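Local atomic coordinates of putative adhesin (Bacteroides fragilis NCTC 9343, PDB entry 3PET), a protein that is a putative lipoprotein adhesin with a right-handed beta-helical head, and probably takes part in cell adhesion at the bacterial surface. Residues Asn169-Cys183 against Thr186-Lys200. Numbering follows the deposited sequence.
Sequences NAVEASSQGVGDITC and TESIDAAVRGVGSIK
V171 and I189 lie side by side in the core of a right-handed beta-helix, where residues 169-183 and 186-200 form successive coils stacked in parallel. Strand 171-175 runs parallel to strand 188-193, with V171 CA 4.7 Å from I189 CA, and 181-183 is paired in the same way with 199-200. Both side chains point the same way, V171 CG1 meeting I189 CD1 at 3.9 Å. I189 CD1 also lies 3.7 Å from C183 SG, bringing residues of strands 171-175, 188-193 and 181-185 together in the interior. I199 reaches across similarly: with CG1 anti to its carbonyl carbon (chi1 -60°) and the chain extended beyond, its CD1 comes to 3.7 Å from S175 OG. The buried S175 hydroxyl hydrogen-bonds to a water, which accepts from G195 N and donates to G197 O, tying it to the bend between the strands.

At this bend the repeated GVG sequences stack, G177-V178-G179 over G195-V196-G197, through the bonds V196 N to G177 O and G179 N to V196 O. G195 CA lies 3.5 Å from G177 O, and G197 CA 3.4 Å from G179 O, as CA-H...O contacts. V178 and V196 pack against the second subunit.

At the corner that precedes strands 171-175 and 188-193, the N169 amide and E187 carboxylate are stacked with planes 16° apart; N169 ND2 is held by Q149 of the preceding coil, while N169 O accepts from both E187 N and S188 N.

D180 bridges the coils on the outer surface. Its OD1 takes S198 N at 2.9 Å on the anti side, 31° out of the carboxylate plane, in place of a backbone carbonyl. The other oxygen, OD2, forms a long salt bridge of 3.8 Å with K200 NZ, and two waters each donate to OD2 and accept from NZ.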
loop_
_atom_site.group_PDB
_atom_site.type_symbol
_atom_site.label_atom_id
_atom_site.label_comp_id
_atom_site.label_asym_id
_atom_site.label_seq_id
_atom_site.Cartn_x
_atom_site.Cartn_y
_atom_site.Cartn_z
ATOM N N ASN A 169 9.084 -8.344 24.328
ATOM C CA ASN A 169 10.316 -9.058 24.675
ATOM C C ASN A 169 10.932 -9.665 23.428
ATOM O O ASN A 169 12.120 -9.510 23.213
ATOM C CB ASN A 169 10.076 -10.113 25.758
ATOM C CG ASN A 169 9.997 -9.489 27.125
ATOM O OD1 ASN A 169 10.727 -8.546 27.453
ATOM N ND2 ASN A 169 9.117 -9.995 27.946
ATOM N N ALA A 170 10.120 -10.312 22.591
ATOM C CA ALA A 170 10.559 -10.937 21.344
ATOM C C ALA A 170 9.806 -10.331 20.178
ATOM O O ALA A 170 8.579 -10.191 20.226
ATOM C CB ALA A 170 10.335 -12.442 21.400
ATOM N N VAL A 171 10.538 -9.936 19.145
ATOM C CA VAL A 171 9.920 -9.347 17.954
ATOM C C VAL A 171 10.302 -10.177 16.741
ATOM O O VAL A 171 11.466 -10.557 16.591
ATOM C CB VAL A 171 10.304 -7.836 17.770
ATOM C CG1 VAL A 171 9.889 -7.295 16.402
ATOM C CG2 VAL A 171 9.713 -6.976 18.880
ATOM N N GLU A 172 9.316 -10.431 15.860
ATOM C CA GLU A 172 9.529 -11.056 14.545
ATOM C C GLU A 172 8.995 -10.067 13.535
ATOM O O GLU A 172 7.790 -9.845 13.484
ATOM C CB GLU A 172 8.862 -12.427 14.433
ATOM C CG GLU A 172 9.493 -13.469 15.355
ATOM C CD GLU A 172 8.550 -14.448 16.032
ATOM O OE1 GLU A 172 7.413 -14.639 15.541
ATOM O OE2 GLU A 172 8.962 -15.036 17.060
ATOM N N ALA A 173 9.884 -9.377 12.817
ATOM C CA ALA A 173 9.450 -8.349 11.873
ATOM C C ALA A 173 9.876 -8.643 10.453
ATOM O O ALA A 173 11.035 -8.980 10.213
ATOM C CB ALA A 173 9.994 -6.988 12.299
ATOM N N SER A 174 8.938 -8.508 9.497
ATOM C CA SER A 174 9.254 -8.701 8.085
ATOM C C SER A 174 8.516 -7.656 7.276
ATOM O O SER A 174 7.319 -7.470 7.473
ATOM C CB SER A 174 8.939 -10.120 7.619
ATOM O OG SER A 174 9.132 -10.245 6.220
ATOM N N SER A 175 9.276 -6.905 6.433
ATOM C CA SER A 175 8.738 -5.837 5.598
ATOM C C SER A 175 8.824 -6.286 4.130
ATOM O O SER A 175 9.937 -6.464 3.627
ATOM C CB SER A 175 9.494 -4.528 5.868
ATOM O OG SER A 175 10.883 -4.665 5.599
ATOM N N GLN A 176 7.658 -6.546 3.467
ATOM C CA GLN A 176 7.594 -7.079 2.090
ATOM C C GLN A 176 6.875 -6.161 1.089
ATOM O O GLN A 176 6.929 -6.419 -0.114
ATOM C CB GLN A 176 6.892 -8.437 2.072
ATOM C CG GLN A 176 7.624 -9.545 2.791
ATOM C CD GLN A 176 6.766 -10.788 2.801
ATOM O OE1 GLN A 176 5.883 -10.934 3.625
ATOM N NE2 GLN A 176 6.939 -11.656 1.811
ATOM N N GLY A 177 6.214 -5.115 1.585
ATOM C CA GLY A 177 5.546 -4.148 0.716
ATOM C C GLY A 177 6.345 -2.864 0.645
ATOM O O GLY A 177 7.586 -2.882 0.630
ATOM N N VAL A 178 5.633 -1.736 0.638
ATOM C CA VAL A 178 6.246 -0.403 0.593
ATOM C C VAL A 178 5.936 0.273 1.913
ATOM O O VAL A 178 4.764 0.536 2.198
ATOM C CB VAL A 178 5.745 0.414 -0.626
ATOM C CG1 VAL A 178 6.324 1.827 -0.616
ATOM C CG2 VAL A 178 6.089 -0.297 -1.929
ATOM N N GLY A 179 6.969 0.514 2.717
ATOM C CA GLY A 179 6.769 1.100 4.034
ATOM C C GLY A 179 7.742 0.576 5.066
ATOM O O GLY A 179 8.455 -0.399 4.825
ATOM N N ASP A 180 7.765 1.233 6.228
ATOM C CA ASP A 180 8.693 0.952 7.309
ATOM C C ASP A 180 8.053 0.254 8.475
ATOM O O ASP A 180 6.850 0.392 8.698
ATOM C CB ASP A 180 9.277 2.280 7.827
ATOM C CG ASP A 180 10.086 3.079 6.817
ATOM O OD1 ASP A 180 10.653 2.466 5.885
ATOM O OD2 ASP A 180 10.176 4.310 6.976
ATOM N N ILE A 181 8.874 -0.447 9.264
ATOM C CA ILE A 181 8.422 -1.028 10.532
ATOM C C ILE A 181 9.272 -0.400 11.622
ATOM O O ILE A 181 10.494 -0.489 11.558
ATOM C CB ILE A 181 8.473 -2.585 10.609
ATOM C CG1 ILE A 181 7.612 -3.240 9.514
ATOM C CG2 ILE A 181 8.062 -3.090 12.016
ATOM C CD1 ILE A 181 7.766 -4.748 9.446
ATOM N N THR A 182 8.640 0.247 12.603
ATOM C CA THR A 182 9.331 0.767 13.781
ATOM C C THR A 182 8.859 -0.115 14.907
ATOM O O THR A 182 7.668 -0.373 15.005
ATOM C CB THR A 182 9.103 2.271 14.000
ATOM O OG1 THR A 182 9.495 2.964 12.811
ATOM C CG2 THR A 182 9.915 2.814 15.200
ATOM N N CYS A 183 9.788 -0.693 15.680
ATOM C CA CYS A 183 9.394 -1.631 16.731
ATOM C C CYS A 183 10.331 -1.509 17.926
ATOM O O CYS A 183 11.178 -0.613 17.968
ATOM C CB CYS A 183 9.324 -3.060 16.194
ATOM S SG CYS A 183 10.880 -3.653 15.484
ATOM N N THR A 186 13.087 -5.959 23.543
ATOM C CA THR A 186 13.986 -5.902 24.701
ATOM C C THR A 186 14.904 -7.122 24.777
ATOM O O THR A 186 16.010 -6.980 25.258
ATOM C CB THR A 186 13.220 -5.711 26.023
ATOM O OG1 THR A 186 12.593 -6.938 26.381
ATOM C CG2 THR A 186 12.193 -4.579 25.965
ATOM N N GLU A 187 14.448 -8.322 24.348
ATOM C CA GLU A 187 15.273 -9.527 24.476
ATOM C C GLU A 187 15.752 -10.117 23.128
ATOM O O GLU A 187 16.898 -10.566 23.047
ATOM C CB GLU A 187 14.513 -10.618 25.250
ATOM C CG GLU A 187 14.258 -10.265 26.713
ATOM C CD GLU A 187 13.454 -11.263 27.533
ATOM O OE1 GLU A 187 12.839 -12.183 26.945
ATOM O OE2 GLU A 187 13.412 -11.099 28.773
ATOM N N SER A 188 14.877 -10.174 22.112
ATOM C CA SER A 188 15.279 -10.742 20.824
ATOM C C SER A 188 14.553 -10.092 19.661
ATOM O O SER A 188 13.415 -9.625 19.808
ATOM C CB SER A 188 15.053 -12.252 20.789
ATOM O OG SER A 188 13.677 -12.585 20.800
ATOM N N ILE A 189 15.220 -10.068 18.491
ATOM C CA ILE A 189 14.612 -9.524 17.284
ATOM C C ILE A 189 15.050 -10.339 16.074
ATOM O O ILE A 189 16.238 -10.551 15.841
ATOM C CB ILE A 189 14.793 -7.991 17.033
ATOM C CG1 ILE A 189 13.978 -7.564 15.758
ATOM C CG2 ILE A 189 16.294 -7.576 16.929
ATOM C CD1 ILE A 189 13.599 -6.192 15.644
ATOM N N ASP A 190 14.063 -10.813 15.324
ATOM C CA ASP A 190 14.255 -11.462 14.038
ATOM C C ASP A 190 13.680 -10.467 13.039
ATOM O O ASP A 190 12.481 -10.175 13.092
ATOM C CB ASP A 190 13.568 -12.838 14.002
ATOM C CG ASP A 190 14.065 -13.750 12.896
ATOM O OD1 ASP A 190 14.212 -13.270 11.746
ATOM O OD2 ASP A 190 14.274 -14.949 13.167
ATOM N N ALA A 191 14.540 -9.829 12.224
ATOM C CA ALA A 191 14.082 -8.789 11.296
ATOM C C ALA A 191 14.512 -9.099 9.875
ATOM O O ALA A 191 15.676 -9.471 9.653
ATOM C CB ALA A 191 14.616 -7.414 11.726
ATOM N N ALA A 192 13.563 -8.973 8.904
ATOM C CA ALA A 192 13.865 -9.254 7.497
ATOM C C ALA A 192 13.321 -8.162 6.584
ATOM O O ALA A 192 12.107 -8.012 6.477
ATOM C CB ALA A 192 13.286 -10.610 7.096
ATOM N N VAL A 193 14.220 -7.443 5.864
ATOM C CA VAL A 193 13.822 -6.398 4.890
ATOM C C VAL A 193 13.686 -7.077 3.524
ATOM O O VAL A 193 14.655 -7.649 3.027
ATOM C CB VAL A 193 14.803 -5.183 4.880
ATOM C CG1 VAL A 193 14.739 -4.396 3.561
ATOM C CG2 VAL A 193 14.527 -4.261 6.062
ATOM N N ARG A 194 12.474 -7.078 2.949
ATOM C CA ARG A 194 12.228 -7.767 1.669
ATOM C C ARG A 194 11.465 -6.910 0.646
ATOM O O ARG A 194 11.202 -7.384 -0.456
ATOM C CB ARG A 194 11.437 -9.073 1.902
ATOM C CG ARG A 194 12.122 -10.162 2.744
ATOM C CD ARG A 194 13.218 -10.870 1.954
ATOM N NE ARG A 194 13.713 -12.076 2.627
ATOM C CZ ARG A 194 14.685 -12.097 3.537
ATOM N NH1 ARG A 194 15.283 -10.968 3.909
ATOM N NH2 ARG A 194 15.068 -13.245 4.081
ATOM N N GLY A 195 11.166 -5.653 0.987
ATOM C CA GLY A 195 10.482 -4.753 0.058
ATOM C C GLY A 195 11.202 -3.435 -0.071
ATOM O O GLY A 195 12.436 -3.395 -0.090
ATOM N N VAL A 196 10.429 -2.334 -0.136
ATOM C CA VAL A 196 10.974 -0.978 -0.185
ATOM C C VAL A 196 10.629 -0.343 1.146
ATOM O O VAL A 196 9.474 -0.001 1.400
ATOM C CB VAL A 196 10.480 -0.149 -1.400
ATOM C CG1 VAL A 196 11.152 1.222 -1.430
ATOM C CG2 VAL A 196 10.752 -0.879 -2.711
ATOM N N GLY A 197 11.617 -0.244 2.011
ATOM C CA GLY A 197 11.399 0.293 3.346
ATOM C C GLY A 197 12.331 -0.366 4.331
ATOM O O GLY A 197 12.984 -1.374 4.016
ATOM N N SER A 198 12.376 0.202 5.528
ATOM C CA SER A 198 13.310 -0.168 6.574
ATOM C C SER A 198 12.673 -0.662 7.846
ATOM O O SER A 198 11.520 -0.353 8.124
ATOM C CB SER A 198 14.168 1.045 6.918
ATOM O OG SER A 198 14.840 1.490 5.751
ATOM N N ILE A 199 13.461 -1.389 8.650
ATOM C CA ILE A 199 13.038 -1.853 9.984
ATOM C C ILE A 199 13.920 -1.147 11.021
ATOM O O ILE A 199 15.147 -1.240 10.970
ATOM C CB ILE A 199 13.049 -3.403 10.139
ATOM C CG1 ILE A 199 12.077 -4.062 9.114
ATOM C CG2 ILE A 199 12.724 -3.809 11.588
ATOM C CD1 ILE A 199 12.185 -5.566 8.944
ATOM N N LYS A 200 13.280 -0.388 11.914
ATOM C CA LYS A 200 13.953 0.343 12.980
ATOM C C LYS A 200 13.516 -0.238 14.311
ATOM O O LYS A 200 12.325 -0.370 14.544
ATOM C CB LYS A 200 13.645 1.852 12.907
ATOM C CG LYS A 200 14.391 2.586 11.785
ATOM C CD LYS A 200 13.745 3.923 11.433
ATOM C CE LYS A 200 12.470 3.783 10.618
ATOM N NZ LYS A 200 11.904 5.106 10.241
HETATM O O HOH W 1 12.726 -12.643 18.025
HETATM O O HOH W 2 11.458 -11.933 10.134
HETATM O O HOH W 3 11.177 -3.616 3.160
HETATM O O HOH W 4 8.898 -8.365 -1.068
HETATM O O HOH W 5 9.281 5.276 9.546
HETATM O O HOH W 6 12.713 5.155 7.544
#